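Local coordinates for protein nucleoporin NUP82 (Saccharomyces cerevisiae, PDB 3PBP) that serves as a structural component of the nuclear pore complex and, through its N-terminal beta-propeller domain, takes part in binding the nucleoporin NUP116, at residues A[23-27]-A[438-444]. The protein carries 1 engineered substitution. Coordinates in Å, arbitrary orientation, origin at the centre of the assembly. Residues are numbered along the deposited sequence.
Sequences PRYIF and ALMSNKT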
loop_
_atom_site.group_PDB
_atom_site.type_symbol
_atom_site.label_atom_id
_atom_site.label_comp_id
_atom_site.label_asym_id
_atom_site.label_seq_id
_atom_site.Cartn_x
_atom_site.Cartn_y
_atom_site.Cartn_z
ATOM N N PRO A 23 5.647 -25.721 -12.841
ATOM C CA PRO A 23 4.707 -24.729 -12.297
ATOM C C PRO A 23 3.354 -24.710 -13.026
ATOM O O PRO A 23 3.314 -24.682 -14.262
ATOM C CB PRO A 23 5.476 -23.407 -12.438
ATOM C CG PRO A 23 6.352 -23.648 -13.642
ATOM C CD PRO A 23 6.834 -25.071 -13.429
ATOM N N ARG A 24 2.256 -24.729 -12.261
ATOM C CA ARG A 24 0.895 -24.721 -12.826
ATOM C C ARG A 24 -0.017 -23.646 -12.238
ATOM O O ARG A 24 -0.136 -23.506 -11.018
ATOM C CB ARG A 24 0.208 -26.072 -12.612
ATOM C CG ARG A 24 0.845 -27.242 -13.327
ATOM C CD ARG A 24 0.284 -28.529 -12.773
ATOM N NE ARG A 24 -0.643 -29.171 -13.692
ATOM C CZ ARG A 24 -1.591 -30.021 -13.312
ATOM N NH1 ARG A 24 -1.741 -30.324 -12.021
ATOM N NH2 ARG A 24 -2.382 -30.578 -14.221
ATOM N N TYR A 25 -0.688 -22.902 -13.107
ATOM C CA TYR A 25 -1.591 -21.863 -12.643
ATOM C C TYR A 25 -2.927 -21.955 -13.339
ATOM O O TYR A 25 -3.043 -22.529 -14.412
ATOM C CB TYR A 25 -0.993 -20.486 -12.888
ATOM C CG TYR A 25 0.417 -20.344 -12.367
ATOM C CD1 TYR A 25 1.508 -20.821 -13.104
ATOM C CD2 TYR A 25 0.669 -19.718 -11.143
ATOM C CE1 TYR A 25 2.817 -20.674 -12.638
ATOM C CE2 TYR A 25 1.975 -19.565 -10.668
ATOM C CZ TYR A 25 3.045 -20.046 -11.422
ATOM O OH TYR A 25 4.340 -19.901 -10.959
ATOM N N ILE A 26 -3.939 -21.380 -12.713
ATOM C CA ILE A 26 -5.275 -21.385 -13.276
ATOM C C ILE A 26 -5.980 -20.096 -12.858
ATOM O O ILE A 26 -5.853 -19.650 -11.717
ATOM C CB ILE A 26 -6.072 -22.615 -12.786
ATOM C CG1 ILE A 26 -7.454 -22.630 -13.441
ATOM C CG2 ILE A 26 -6.164 -22.606 -11.253
ATOM C CD1 ILE A 26 -8.289 -23.813 -13.043
ATOM N N PHE A 27 -6.697 -19.485 -13.793
ATOM C CA PHE A 27 -7.425 -18.241 -13.528
ATOM C C PHE A 27 -8.753 -18.322 -14.261
ATOM O O PHE A 27 -8.903 -19.104 -15.213
ATOM C CB PHE A 27 -6.659 -17.042 -14.075
ATOM C CG PHE A 27 -5.215 -17.028 -13.704
ATOM C CD1 PHE A 27 -4.807 -16.561 -12.446
ATOM C CD2 PHE A 27 -4.251 -17.499 -14.606
ATOM C CE1 PHE A 27 -3.460 -16.559 -12.090
ATOM C CE2 PHE A 27 -2.899 -17.504 -14.261
ATOM C CZ PHE A 27 -2.499 -17.030 -12.994
ATOM N N ALA A 438 -11.808 -24.010 -7.955
ATOM C CA ALA A 438 -10.775 -24.888 -8.463
ATOM C C ALA A 438 -9.527 -24.686 -7.629
ATOM O O ALA A 438 -9.043 -23.570 -7.494
ATOM C CB ALA A 438 -10.488 -24.575 -9.922
ATOM N N LEU A 439 -9.023 -25.764 -7.043
ATOM C CA LEU A 439 -7.814 -25.701 -6.233
ATOM C C LEU A 439 -6.708 -26.347 -7.036
ATOM O O LEU A 439 -6.728 -27.547 -7.289
ATOM C CB LEU A 439 -8.007 -26.448 -4.915
ATOM C CG LEU A 439 -9.056 -25.836 -3.986
ATOM C CD1 LEU A 439 -9.170 -26.662 -2.713
ATOM C CD2 LEU A 439 -8.664 -24.399 -3.662
HETATM N N MSE A 440 -5.748 -25.539 -7.450
HETATM C CA MSE A 440 -4.637 -26.027 -8.244
HETATM C C MSE A 440 -3.357 -26.092 -7.433
HETATM O O MSE A 440 -3.083 -25.215 -6.620
HETATM C CB MSE A 440 -4.414 -25.097 -9.435
HETATM C CG MSE A 440 -3.214 -25.444 -10.319
HETATM SE SE MSE A 440 -3.594 -26.845 -11.605
HETATM C CE MSE A 440 -5.248 -26.094 -12.326
ATOM N N SER A 441 -2.574 -27.140 -7.658
ATOM C CA SER A 441 -1.293 -27.307 -6.981
ATOM C C SER A 441 -0.370 -28.051 -7.937
ATOM O O SER A 441 -0.805 -28.551 -8.978
ATOM C CB SER A 441 -1.441 -28.092 -5.669
ATOM O OG SER A 441 -1.728 -29.456 -5.910
ATOM N N ASN A 442 0.908 -28.096 -7.596
ATOM C CA ASN A 442 1.882 -28.788 -8.420
ATOM C C ASN A 442 1.336 -30.145 -8.843
ATOM O O ASN A 442 1.208 -30.437 -10.028
ATOM C CB ASN A 442 3.173 -28.986 -7.624
ATOM C CG ASN A 442 2.916 -29.198 -6.124
ATOM O OD1 ASN A 442 2.065 -30.001 -5.719
ATOM N ND2 ASN A 442 3.661 -28.474 -5.295
ATOM N N LYS A 443 0.981 -30.945 -7.841
ATOM C CA LYS A 443 0.495 -32.304 -8.020
ATOM C C LYS A 443 -0.986 -32.508 -8.272
ATOM O O LYS A 443 -1.372 -33.550 -8.808
ATOM C CB LYS A 443 0.879 -33.153 -6.796
ATOM C CG LYS A 443 2.381 -33.279 -6.529
ATOM C CD LYS A 443 2.664 -34.108 -5.275
ATOM C CE LYS A 443 4.161 -34.315 -5.069
ATOM N NZ LYS A 443 4.464 -35.146 -3.863
ATOM N N THR A 444 -1.829 -31.552 -7.901
ATOM C CA THR A 444 -3.258 -31.778 -8.079
ATOM C C THR A 444 -4.055 -30.666 -8.761
ATOM O O THR A 444 -3.518 -29.632 -9.143
ATOM C CB THR A 444 -3.913 -32.105 -6.696
ATOM O OG1 THR A 444 -3.080 -33.023 -5.980
ATOM C CG2 THR A 444 -5.278 -32.759 -6.869
#
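Residues 438-444 run through the end of a strand and the tight turn after it. They pack against strand 24-27, which comes from a different sheet. The two short strand axes approach to 7.6 Å at 160°, so they are nearly antiparallel. At this spacing the contact is made by side chains, as between two stacked sheets. Ala438 starts the apolar part: its CB lies 3.9 Å from CD1 of Ile26. Leu439 points away, from the other face of its sheet, where it packs beside Leu426 and Gln448. Met440, present as selenomethionine, turns back to the first strand. Its CB is 3.5 Å from CG2 of Ile26, and its SE sits over one face of the Arg24 guanidinium, 4.0 Å from NH1. From Ser441 to Thr444 the chain folds back in a type I beta turn with Asn442 and Lys443 at the corners. Ser441 N bonds to Thr444 O (3.1 Å), and Ser441 OG accepts from Thr444 N (2.9 Å) in an ST motif. Arg24 extends along this turn. Its CD lies 3.5 Å from Asn442 O. Its NH1 is 3.5 Å from Thr444 O, but the angle is too poor for a hydrogen bond. The polar end of Arg24 is held instead by Gln39, which bonds to NE. The contact joins the first and last blades of the propeller, where the ring closes. Asn425, from strand 425-431 of the last blade, adds a hydrogen bond to Ile26 N. Tyr25 and Phe27 face strand 70-73, so strand 24-29 lies between the last blade and the second.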